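Local coordinates for protein NAD-dependent epimerase/dehydratase (Methanobrevibacter ruminantium, PDB 6DNT) that probably interconverts UDP-N-acetylglucosamine and its C4 epimer with the help of bound NAD, and also binds UDP-N-acetylmuramic acid, at residues R124-Q127 / N128-A132; L134-F137 / I138-N142; D326-E329 / E330-E334; A256-L259 / S260-D264. One frame throughout, in Å; residues are numbered along the deposited sequence.

Interaction 1: R124-Q127 / N128-A132; sequences RYNQ and NNIDA. With NAD (nicotinamide-adenine-dinucleotide), chain B.
Arg124 offers its carbonyl oxygen to both nitrogens of Asn128, one turn on in helix 122-142. The side-chain ND2 of Asn128 lies 2.9 Å from Arg124 O in a nearly straight bond (168°), and the backbone N reaches the same oxygen from the opposite face of the carbonyl plane. With its amide turned this way, Asn128 presents OD1 to the cofactor, 2.8 Å from the adenine amino group N6A of NAD. The guanidinium of Arg124 is engaged elsewhere, by Glu121. Next, Tyr125 O accepts Asn129 N, and the Tyr125 ring runs alongside the Asn129 side chain, whose OD1 is held by Leu112 N and ND2 by Gln180, with the two planes almost perpendicular (88°). Asn126 O takes two backbone donors, Ile130 N at 2.9 Å and Asp131 N at 3.0 Å, the mark of a pi-type widening of the helix. A water joins Asn126 ND2 to Asp131 OD2, while Asn126 OD1 bonds Tyr187 of the second subunit and Asp131 OD1 bonds Asn126 of that subunit. Gln127 O continues the wide turn by accepting Ala132 N at 3.0 Å. The helix thus lies between the adenine end of the Rossmann-fold cofactor pocket, helix 176-195 and the subunit interface.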
loop_
_atom_site.group_PDB
_atom_site.type_symbol
_atom_site.label_atom_id
_atom_site.label_comp_id
_atom_site.label_asym_id
_atom_site.label_seq_id
_atom_site.Cartn_x
_atom_site.Cartn_y
_atom_site.Cartn_z
ATOM N N ARG A 124 1.686 14.582 4.951
ATOM C CA ARG A 124 0.536 15.305 4.390
ATOM C C ARG A 124 -0.043 14.616 3.153
ATOM O O ARG A 124 -1.256 14.517 2.995
ATOM C CB ARG A 124 0.892 16.757 4.053
ATOM C CG ARG A 124 -0.355 17.595 3.803
ATOM C CD ARG A 124 -0.057 19.075 3.835
ATOM N NE ARG A 124 0.617 19.442 2.598
ATOM C CZ ARG A 124 0.015 19.817 1.466
ATOM N NH1 ARG A 124 -1.302 19.897 1.366
ATOM N NH2 ARG A 124 0.762 20.143 0.418
ATOM N N TYR A 125 0.839 14.103 2.302
ATOM C CA TYR A 125 0.412 13.326 1.142
ATOM C C TYR A 125 -0.282 12.014 1.556
ATOM O O TYR A 125 -1.260 11.613 0.929
ATOM C CB TYR A 125 1.577 13.100 0.175
ATOM C CG TYR A 125 1.793 14.293 -0.751
ATOM C CD1 TYR A 125 2.106 15.548 -0.248
ATOM C CD2 TYR A 125 1.662 14.163 -2.128
ATOM C CE1 TYR A 125 2.280 16.640 -1.100
ATOM C CE2 TYR A 125 1.825 15.244 -2.967
ATOM C CZ TYR A 125 2.130 16.477 -2.443
ATOM O OH TYR A 125 2.297 17.567 -3.275
ATOM N N ASN A 126 0.207 11.374 2.614
ATOM C CA ASN A 126 -0.443 10.168 3.144
ATOM C C ASN A 126 -1.894 10.443 3.598
ATOM O O ASN A 126 -2.806 9.665 3.330
ATOM C CB ASN A 126 0.371 9.614 4.312
ATOM C CG ASN A 126 -0.186 8.301 4.839
ATOM O OD1 ASN A 126 -0.109 7.291 4.179
ATOM N ND2 ASN A 126 -0.769 8.334 6.022
ATOM N N GLN A 127 -2.081 11.555 4.295
ATOM C CA GLN A 127 -3.411 11.959 4.749
ATOM C C GLN A 127 -4.371 12.147 3.571
ATOM O O GLN A 127 -5.502 11.658 3.604
ATOM C CB GLN A 127 -3.298 13.218 5.623
ATOM C CG GLN A 127 -2.604 12.907 6.943
ATOM C CD GLN A 127 -2.065 14.115 7.691
ATOM O OE1 GLN A 127 -1.658 14.010 8.858
ATOM N NE2 GLN A 127 -2.046 15.253 7.034
ATOM N N ASN A 128 -3.910 12.812 2.515
ATOM C CA ASN A 128 -4.762 13.095 1.356
ATOM C C ASN A 128 -4.949 11.921 0.405
ATOM O O ASN A 128 -5.999 11.806 -0.251
ATOM C CB ASN A 128 -4.216 14.300 0.592
ATOM C CG ASN A 128 -4.500 15.596 1.306
ATOM O OD1 ASN A 128 -5.555 16.191 1.094
ATOM N ND2 ASN A 128 -3.616 16.001 2.216
ATOM N N ASN A 129 -3.937 11.071 0.307
ATOM C CA ASN A 129 -3.907 10.054 -0.730
ATOM C C ASN A 129 -4.264 8.664 -0.253
ATOM O O ASN A 129 -4.817 7.904 -1.032
ATOM C CB ASN A 129 -2.571 10.058 -1.451
ATOM C CG ASN A 129 -2.321 11.353 -2.206
ATOM O OD1 ASN A 129 -3.233 12.146 -2.417
ATOM N ND2 ASN A 129 -1.080 11.565 -2.627
ATOM N N ILE A 130 -3.901 8.303 0.964
ATOM C CA ILE A 130 -4.349 7.031 1.531
ATOM C C ILE A 130 -5.522 7.234 2.481
ATOM O O ILE A 130 -6.574 6.594 2.298
ATOM C CB ILE A 130 -3.211 6.257 2.222
ATOM C CG1 ILE A 130 -2.127 5.897 1.202
ATOM C CG2 ILE A 130 -3.780 4.982 2.867
ATOM C CD1 ILE A 130 -0.968 5.105 1.775
ATOM N N ASP A 131 -5.350 8.074 3.513
ATOM C CA ASP A 131 -6.365 8.164 4.575
ATOM C C ASP A 131 -7.714 8.609 4.000
ATOM O O ASP A 131 -8.752 7.984 4.259
ATOM C CB ASP A 131 -5.965 9.098 5.721
ATOM C CG ASP A 131 -4.714 8.663 6.458
ATOM O OD1 ASP A 131 -4.268 7.495 6.346
ATOM O OD2 ASP A 131 -4.164 9.522 7.196
ATOM N N ALA A 132 -7.702 9.653 3.181
ATOM C CA ALA A 132 -8.952 10.158 2.605
ATOM C C ALA A 132 -9.582 9.160 1.650
ATOM O O ALA A 132 -10.807 9.026 1.617
ATOM C CB ALA A 132 -8.736 11.478 1.896
HETATM P PA NAD B . -5.598 17.990 -10.035
HETATM O O1A NAD B . -5.947 18.912 -11.164
HETATM O O2A NAD B . -4.754 18.512 -8.925
HETATM O O5B NAD B . -6.998 17.435 -9.461
HETATM C C5B NAD B . -7.125 16.982 -8.115
HETATM C C4B NAD B . -8.368 17.652 -7.566
HETATM O O4B NAD B . -8.607 17.144 -6.252
HETATM C C3B NAD B . -8.217 19.163 -7.429
HETATM O O3B NAD B . -9.354 19.790 -8.004
HETATM C C2B NAD B . -8.081 19.416 -5.936
HETATM O O2B NAD B . -8.603 20.670 -5.464
HETATM C C1B NAD B . -8.816 18.226 -5.350
HETATM N N9A NAD B . -8.345 17.739 -4.047
HETATM C C8A NAD B . -7.076 17.410 -3.697
HETATM N N7A NAD B . -7.036 16.928 -2.429
HETATM C C5A NAD B . -8.319 16.910 -1.975
HETATM C C6A NAD B . -8.993 16.516 -0.729
HETATM N N6A NAD B . -8.276 16.030 0.297
HETATM N N1A NAD B . -10.352 16.667 -0.665
HETATM C C2A NAD B . -11.066 17.155 -1.694
HETATM N N3A NAD B . -10.515 17.535 -2.871
HETATM C C4A NAD B . -9.166 17.429 -3.043
HETATM O O3 NAD B . -4.906 16.655 -10.615
HETATM P PN NAD B . -5.263 15.816 -11.910
HETATM O O1N NAD B . -6.634 16.129 -12.430
HETATM O O2N NAD B . -4.089 15.864 -12.850
HETATM O O5D NAD B . -5.256 14.352 -11.262
HETATM C C5D NAD B . -6.495 13.676 -11.016
HETATM C C4D NAD B . -6.172 12.256 -10.556
HETATM O O4D NAD B . -5.471 11.574 -11.598
HETATM C C3D NAD B . -5.284 12.215 -9.318
HETATM O O3D NAD B . -5.661 11.119 -8.465
HETATM C C2D NAD B . -3.909 11.983 -9.895
HETATM O O2D NAD B . -3.028 11.392 -8.948
HETATM C C1D NAD B . -4.228 11.087 -11.070
HETATM N N1N NAD B . -3.220 11.071 -12.136
HETATM C C2N NAD B . -2.985 12.157 -12.894
HETATM C C3N NAD B . -2.039 12.120 -13.914
HETATM C C7N NAD B . -1.719 13.308 -14.792
HETATM O O7N NAD B . -0.871 13.171 -15.667
HETATM N N7N NAD B . -2.305 14.488 -14.613
HETATM C C4N NAD B . -1.357 10.920 -14.131
HETATM C C5N NAD B . -1.604 9.816 -13.333
HETATM C C6N NAD B . -2.540 9.920 -12.323
HETATM O O HOH W 1 -1.585 10.222 8.019
#

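Interaction 2: L134-F137 / I138-N142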
loop_
_atom_site.group_PDB
_atom_site.type_symbol
_atom_site.label_atom_id
_atom_site.label_comp_id
_atom_site.label_asym_id
_atom_site.label_seq_id
_atom_site.Cartn_x
_atom_site.Cartn_y
_atom_site.Cartn_z
ATOM N N LEU A 134 -9.285 5.910 1.838
ATOM C CA LEU A 134 -9.861 4.837 2.650
ATOM C C LEU A 134 -11.198 5.253 3.231
ATOM O O LEU A 134 -12.163 4.461 3.221
ATOM C CB LEU A 134 -8.904 4.421 3.765
ATOM C CG LEU A 134 -9.405 3.285 4.649
ATOM C CD1 LEU A 134 -9.593 2.015 3.846
ATOM C CD2 LEU A 134 -8.430 3.056 5.783
ATOM N N LYS A 135 -11.274 6.480 3.732
ATOM C CA LYS A 135 -12.558 6.979 4.257
ATOM C C LYS A 135 -13.635 6.930 3.185
ATOM O O LYS A 135 -14.785 6.560 3.461
ATOM C CB LYS A 135 -12.434 8.398 4.823
ATOM C CG LYS A 135 -11.725 8.478 6.158
ATOM C CD LYS A 135 -11.795 9.897 6.707
ATOM C CE LYS A 135 -11.284 10.013 8.136
ATOM N NZ LYS A 135 -11.466 11.404 8.663
ATOM N N LEU A 136 -13.267 7.276 1.956
ATOM C CA LEU A 136 -14.196 7.213 0.850
ATOM C C LEU A 136 -14.626 5.776 0.551
ATOM O O LEU A 136 -15.819 5.490 0.370
ATOM C CB LEU A 136 -13.605 7.885 -0.402
ATOM C CG LEU A 136 -14.458 7.897 -1.671
ATOM C CD1 LEU A 136 -15.657 8.817 -1.519
ATOM C CD2 LEU A 136 -13.582 8.291 -2.864
ATOM N N PHE A 137 -13.656 4.864 0.515
ATOM C CA PHE A 137 -13.943 3.474 0.187
ATOM C C PHE A 137 -14.833 2.823 1.259
ATOM O O PHE A 137 -15.680 1.979 0.926
ATOM C CB PHE A 137 -12.666 2.651 0.001
ATOM C CG PHE A 137 -11.724 3.159 -1.078
ATOM C CD1 PHE A 137 -12.142 4.002 -2.108
ATOM C CD2 PHE A 137 -10.386 2.761 -1.049
ATOM C CE1 PHE A 137 -11.229 4.439 -3.061
ATOM C CE2 PHE A 137 -9.489 3.179 -2.012
ATOM C CZ PHE A 137 -9.914 4.016 -3.019
ATOM N N ILE A 138 -14.651 3.217 2.521
ATOM C CA ILE A 138 -15.518 2.730 3.611
ATOM C C ILE A 138 -16.957 3.199 3.381
ATOM O O ILE A 138 -17.904 2.412 3.440
ATOM C CB ILE A 138 -14.993 3.183 4.991
ATOM C CG1 ILE A 138 -13.677 2.454 5.319
ATOM C CG2 ILE A 138 -16.035 2.918 6.077
ATOM C CD1 ILE A 138 -12.874 3.102 6.438
ATOM N N ALA A 139 -17.115 4.481 3.078
ATOM C CA ALA A 139 -18.435 5.005 2.740
ATOM C C ALA A 139 -19.016 4.359 1.478
ATOM O O ALA A 139 -20.230 4.201 1.391
ATOM C CB ALA A 139 -18.386 6.514 2.596
ATOM N N CYS A 140 -18.177 3.993 0.499
ATOM C CA CYS A 140 -18.655 3.297 -0.699
ATOM C C CYS A 140 -19.264 1.946 -0.337
ATOM O O CYS A 140 -20.388 1.636 -0.758
ATOM C CB CYS A 140 -17.545 3.069 -1.722
ATOM S SG CYS A 140 -16.981 4.562 -2.578
ATOM N N LYS A 141 -18.530 1.145 0.435
ATOM C CA LYS A 141 -19.020 -0.197 0.748
ATOM C C LYS A 141 -20.218 -0.139 1.696
ATOM O O LYS A 141 -21.151 -0.939 1.544
ATOM C CB LYS A 141 -17.900 -1.153 1.210
ATOM C CG LYS A 141 -17.229 -0.855 2.538
ATOM C CD LYS A 141 -17.949 -1.482 3.717
ATOM C CE LYS A 141 -17.167 -1.273 5.008
ATOM N NZ LYS A 141 -17.914 -1.759 6.202
ATOM N N ASN A 142 -20.239 0.822 2.608
ATOM C CA ASN A 142 -21.389 0.968 3.518
ATOM C C ASN A 142 -22.649 1.397 2.787
ATOM O O ASN A 142 -23.747 1.061 3.221
ATOM C CB ASN A 142 -21.108 1.948 4.647
ATOM C CG ASN A 142 -20.142 1.402 5.680
ATOM O OD1 ASN A 142 -20.003 0.190 5.859
ATOM N ND2 ASN A 142 -19.495 2.296 6.381
#
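Leu134 and Ile138 meet in an i to i+4 apolar contact on the last turns of helix 122-142, in the Rossmann-type domain, where the helix packs against strand 105-108 and helix 176-195. CD1 of Ile138 approaches CG of Leu134 to 3.9 Å. Ile138 holds CG1 beside its own backbone N (chi1 -69°), which lays this branch close over the Leu134 carbonyl, with CG1 3.3 Å from Leu134 O. Both side chains also pack on Phe191 of helix 176-195, and residues of the second subunit cover them, Asn126 over Leu134 and Pro122 over Ile138. On another side of the helix, Leu136 and Cys140 face Val106 of strand 105-108, SG standing 4.3 Å from Leu136 CG. Lys141 bends at chi2 (88°) and then runs out straight, its NZ donating to OD1 of the adjacent Asn142 at 2.9 Å, while the cation also meets the ring of Tyr195. A leucine in place of Lys141 would probably leave Asn142 OD1 without this donor and Tyr195 without its cation-pi partner. Regular backbone bonds run beneath these side chains, among them Cys140 N to Leu136 O at 2.8 Å, with the donor in the carbonyl plane.

Interaction 3: D326-E329 / E330-E334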
loop_
_atom_site.group_PDB
_atom_site.type_symbol
_atom_site.label_atom_id
_atom_site.label_comp_id
_atom_site.label_asym_id
_atom_site.label_seq_id
_atom_site.Cartn_x
_atom_site.Cartn_y
_atom_site.Cartn_z
ATOM N N ASP A 326 -4.413 8.024 -34.009
ATOM C CA ASP A 326 -3.767 9.001 -34.908
ATOM C C ASP A 326 -4.405 10.397 -34.808
ATOM O O ASP A 326 -4.741 11.026 -35.821
ATOM C CB ASP A 326 -3.798 8.469 -36.356
ATOM C CG ASP A 326 -2.728 9.101 -37.255
ATOM O OD1 ASP A 326 -1.653 9.526 -36.759
ATOM O OD2 ASP A 326 -2.962 9.155 -38.482
ATOM N N LYS A 327 -4.550 10.891 -33.578
ATOM C CA LYS A 327 -5.166 12.195 -33.326
ATOM C C LYS A 327 -4.298 13.127 -32.475
ATOM O O LYS A 327 -4.789 14.123 -31.962
ATOM C CB LYS A 327 -6.535 11.998 -32.661
ATOM C CG LYS A 327 -7.592 11.394 -33.567
ATOM C CD LYS A 327 -8.144 12.417 -34.545
ATOM C CE LYS A 327 -9.328 11.872 -35.328
ATOM N NZ LYS A 327 -10.234 12.969 -35.762
ATOM N N PHE A 328 -3.005 12.848 -32.364
ATOM C CA PHE A 328 -2.141 13.638 -31.467
ATOM C C PHE A 328 -2.078 15.113 -31.837
ATOM O O PHE A 328 -2.222 15.976 -30.979
ATOM C CB PHE A 328 -0.737 13.037 -31.410
ATOM C CG PHE A 328 0.148 13.649 -30.359
ATOM C CD1 PHE A 328 -0.250 13.672 -29.027
ATOM C CD2 PHE A 328 1.390 14.185 -30.689
ATOM C CE1 PHE A 328 0.559 14.225 -28.050
ATOM C CE2 PHE A 328 2.210 14.728 -29.708
ATOM C CZ PHE A 328 1.791 14.746 -28.384
ATOM N N GLU A 329 -1.884 15.410 -33.119
ATOM C CA GLU A 329 -1.823 16.799 -33.551
ATOM C C GLU A 329 -3.141 17.530 -33.275
ATOM O O GLU A 329 -3.125 18.659 -32.787
ATOM C CB GLU A 329 -1.431 16.896 -35.035
ATOM C CG GLU A 329 -1.132 18.313 -35.508
ATOM C CD GLU A 329 -0.977 18.406 -37.019
ATOM O OE1 GLU A 329 -0.301 17.530 -37.602
ATOM O OE2 GLU A 329 -1.536 19.352 -37.620
ATOM N N GLU A 330 -4.268 16.886 -33.569
ATOM C CA GLU A 330 -5.584 17.475 -33.303
ATOM C C GLU A 330 -5.763 17.775 -31.814
ATOM O O GLU A 330 -6.231 18.851 -31.441
ATOM C CB GLU A 330 -6.707 16.559 -33.807
ATOM C CG GLU A 330 -8.085 17.210 -33.778
ATOM C CD GLU A 330 -9.145 16.499 -34.613
ATOM O OE1 GLU A 330 -8.849 15.482 -35.275
ATOM O OE2 GLU A 330 -10.300 16.976 -34.609
ATOM N N GLN A 331 -5.350 16.829 -30.972
ATOM C CA GLN A 331 -5.424 17.005 -29.516
ATOM C C GLN A 331 -4.509 18.117 -29.015
ATOM O O GLN A 331 -4.898 18.925 -28.161
ATOM C CB GLN A 331 -5.094 15.696 -28.805
ATOM C CG GLN A 331 -6.136 14.613 -29.062
ATOM C CD GLN A 331 -5.641 13.218 -28.780
ATOM O OE1 GLN A 331 -4.483 13.017 -28.426
ATOM N NE2 GLN A 331 -6.521 12.239 -28.939
ATOM N N LEU A 332 -3.304 18.174 -29.572
ATOM C CA LEU A 332 -2.396 19.276 -29.262
ATOM C C LEU A 332 -2.958 20.625 -29.718
ATOM O O LEU A 332 -2.843 21.607 -29.008
ATOM C CB LEU A 332 -1.005 19.051 -29.875
ATOM C CG LEU A 332 -0.097 18.033 -29.207
ATOM C CD1 LEU A 332 1.174 17.922 -30.033
ATOM C CD2 LEU A 332 0.219 18.437 -27.772
ATOM N N ARG A 333 -3.597 20.667 -30.887
ATOM C CA ARG A 333 -4.216 21.918 -31.350
ATOM C C ARG A 333 -5.305 22.405 -30.390
ATOM O O ARG A 333 -5.357 23.571 -30.039
ATOM C CB ARG A 333 -4.739 21.778 -32.791
ATOM C CG ARG A 333 -3.609 21.752 -33.808
ATOM C CD ARG A 333 -4.085 21.673 -35.253
ATOM N NE ARG A 333 -2.941 21.502 -36.154
ATOM C CZ ARG A 333 -2.073 22.465 -36.496
ATOM N NH1 ARG A 333 -2.192 23.712 -36.038
ATOM N NH2 ARG A 333 -1.059 22.172 -37.306
ATOM N N GLU A 334 -6.132 21.481 -29.918
ATOM C CA GLU A 334 -7.162 21.795 -28.926
ATOM C C GLU A 334 -6.559 22.293 -27.608
ATOM O O GLU A 334 -7.071 23.210 -26.987
ATOM C CB GLU A 334 -8.034 20.549 -28.697
ATOM C CG GLU A 334 -9.381 20.808 -28.060
ATOM C CD GLU A 334 -10.368 19.671 -28.314
ATOM O OE1 GLU A 334 -11.132 19.765 -29.306
ATOM O OE2 GLU A 334 -10.369 18.674 -27.554
#
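Glu330 meets Lys327, the N-cap residue of helix 328-341, in an i to i+3 salt bridge. Lys327 bends at chi2 (-77°) and runs alongside the glutamate, bringing NZ to 2.9 Å from OE1 of Glu330 on its syn side, tilted 29° from the carboxylate plane. Gln331 closes the first turn by donating its backbone N to Lys327 O at 2.9 Å, and its side chain folds over that carbonyl, with NE2 reaching CB of Lys327 and OE1 at the edge of the Phe328 ring. Leu332 sets CD1 over one face of Phe328 in a CH-pi contact, 3.8 Å from the ring centroid and offset toward the rim. Arg333, extended as far as NE, lies beside Glu329 and grips OE2 side-on: NE at 3.0 Å uses the anti lone pair, while NH2 at 2.9 Å comes from above the carboxylate plane. Both bonds lie in the guanidinium plane. An alanine replacing Arg333 would probably leave the Glu329 carboxylate without its cationic mate and more mobile at the surface. Phe328 and Leu332 pack against helix 279-289 and Phe208 of strand 199-208, Glu329 and Arg333 also touch Val289 of helix 279-289, and Glu334 bridges to Lys251.

Interaction 4: A256-L259 / S260-D264; sequences ANIL and SAESD
Ser260 folds its hydroxyl back over the carbonyl of Ala256, one turn earlier, and OG donates to Ala256 O at 2.7 Å. Its first torsion (chi1 -65°) sets OG beside the backbone N, which lets both groups reach the same oxygen. Ser260 N lies 3.0 Å from Ala256 O and comes from the opposite face of the carbonyl plane, each donor tilted about 30° from it. This i to i-4 bond satisfies the polar atom of a buried serine that also packs on Ile149, Val200 and Leu202, of strands 147-153 and 199-208. Helix 250-262 packs here on the central sheet of the Rossmann-type fold, and Asn257, on the same side, bonds Tyr204 with ND2 near the cofactor-binding residues Ile48 and Leu109. Further along, Glu262 lays its CG 3.4 Å from Ile258 O, and its OE1 lies 3.8 Å from CD2 of Leu259, while OE2 is taken by the backbone N of Met34. The helix ends here: Glu262 N still bonds Ile258 O, but Leu259 O receives only weak bonds, from Glu262 N at 3.3 Å and Ser263 N at 3.0 Å, both bent to about 120°. Ser263 then leaves helical geometry, its OG held by Tyr265 N, and Lys147 NZ bonds the carbonyls of Ser260 and Ser263.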
loop_
_atom_site.group_PDB
_atom_site.type_symbol
_atom_site.label_atom_id
_atom_site.label_comp_id
_atom_site.label_asym_id
_atom_site.label_seq_id
_atom_site.Cartn_x
_atom_site.Cartn_y
_atom_site.Cartn_z
ATOM N N ALA A 256 -12.421 6.570 -20.648
ATOM C CA ALA A 256 -12.020 5.349 -19.940
ATOM C C ALA A 256 -12.677 5.250 -18.566
ATOM O O ALA A 256 -13.064 4.168 -18.147
ATOM C CB ALA A 256 -10.499 5.273 -19.814
ATOM N N ASN A 257 -12.797 6.381 -17.874
ATOM C CA ASN A 257 -13.464 6.403 -16.579
ATOM C C ASN A 257 -14.917 5.960 -16.711
ATOM O O ASN A 257 -15.391 5.094 -15.964
ATOM C CB ASN A 257 -13.401 7.800 -15.948
ATOM C CG ASN A 257 -12.211 7.967 -15.036
ATOM O OD1 ASN A 257 -12.343 7.849 -13.829
ATOM N ND2 ASN A 257 -11.041 8.222 -15.610
ATOM N N ILE A 258 -15.604 6.537 -17.690
ATOM C CA ILE A 258 -17.039 6.305 -17.865
ATOM C C ILE A 258 -17.305 4.875 -18.324
ATOM O O ILE A 258 -18.201 4.212 -17.786
ATOM C CB ILE A 258 -17.652 7.349 -18.815
ATOM C CG1 ILE A 258 -17.559 8.730 -18.146
ATOM C CG2 ILE A 258 -19.106 7.015 -19.127
ATOM C CD1 ILE A 258 -17.800 9.903 -19.068
ATOM N N LEU A 259 -16.515 4.391 -19.272
ATOM C CA LEU A 259 -16.593 2.995 -19.705
ATOM C C LEU A 259 -16.289 2.001 -18.573
ATOM O O LEU A 259 -16.924 0.944 -18.496
ATOM C CB LEU A 259 -15.676 2.747 -20.905
ATOM C CG LEU A 259 -16.139 3.397 -22.212
ATOM C CD1 LEU A 259 -15.044 3.363 -23.259
ATOM C CD2 LEU A 259 -17.391 2.710 -22.741
ATOM N N SER A 260 -15.352 2.342 -17.685
ATOM C CA SER A 260 -15.024 1.483 -16.544
ATOM C C SER A 260 -16.197 1.355 -15.567
ATOM O O SER A 260 -16.431 0.276 -14.986
ATOM C CB SER A 260 -13.805 2.015 -15.787
ATOM O OG SER A 260 -12.657 1.968 -16.601
ATOM N N ALA A 261 -16.907 2.455 -15.379
ATOM C CA ALA A 261 -18.073 2.477 -14.500
ATOM C C ALA A 261 -19.153 1.544 -15.023
ATOM O O ALA A 261 -19.812 0.859 -14.242
ATOM C CB ALA A 261 -18.624 3.893 -14.369
ATOM N N GLU A 262 -19.316 1.518 -16.343
ATOM C CA GLU A 262 -20.348 0.715 -17.014
ATOM C C GLU A 262 -19.964 -0.756 -17.199
ATOM O O GLU A 262 -20.836 -1.581 -17.464
ATOM C CB GLU A 262 -20.668 1.315 -18.387
ATOM C CG GLU A 262 -21.219 2.732 -18.326
ATOM C CD GLU A 262 -21.352 3.386 -19.693
ATOM O OE1 GLU A 262 -20.535 3.104 -20.606
ATOM O OE2 GLU A 262 -22.284 4.199 -19.853
ATOM N N SER A 263 -18.678 -1.075 -17.070
ATOM C CA SER A 263 -18.151 -2.426 -17.280
ATOM C C SER A 263 -18.438 -3.363 -16.110
ATOM O O SER A 263 -18.584 -2.908 -14.970
ATOM C CB SER A 263 -16.627 -2.354 -17.485
ATOM O OG SER A 263 -16.028 -3.646 -17.613
ATOM N N ASP A 264 -18.507 -4.667 -16.397
ATOM C CA ASP A 264 -18.584 -5.698 -15.349
ATOM C C ASP A 264 -17.211 -6.095 -14.805
ATOM O O ASP A 264 -17.124 -6.878 -13.860
ATOM C CB ASP A 264 -19.303 -6.959 -15.862
ATOM C CG ASP A 264 -20.810 -6.770 -16.007
ATOM O OD1 ASP A 264 -21.399 -5.874 -15.358
ATOM O OD2 ASP A 264 -21.415 -7.550 -16.774
#

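From the N terminus the four contacts follow in series, 124-132, 134-142, 256-264 and 326-334, so none nests in or crosses another. Each joins adjoining segments and closes only helical turns, not a long loop. Interactions 1 and 2 share helix 122-142, their centres about 14 Å apart, and both touch the second subunit; the first also reaches NAD. Interaction 4 ends helix 250-262 on the central sheet, its nearest atoms about 11 Å from those of interaction 2. Interaction 3 starts helix 328-341 on the opposite side of the chain's centre from interactions 1 and 2. Strand 199-208 is touched by both interactions 3 and 4, linking their helices through the sheet.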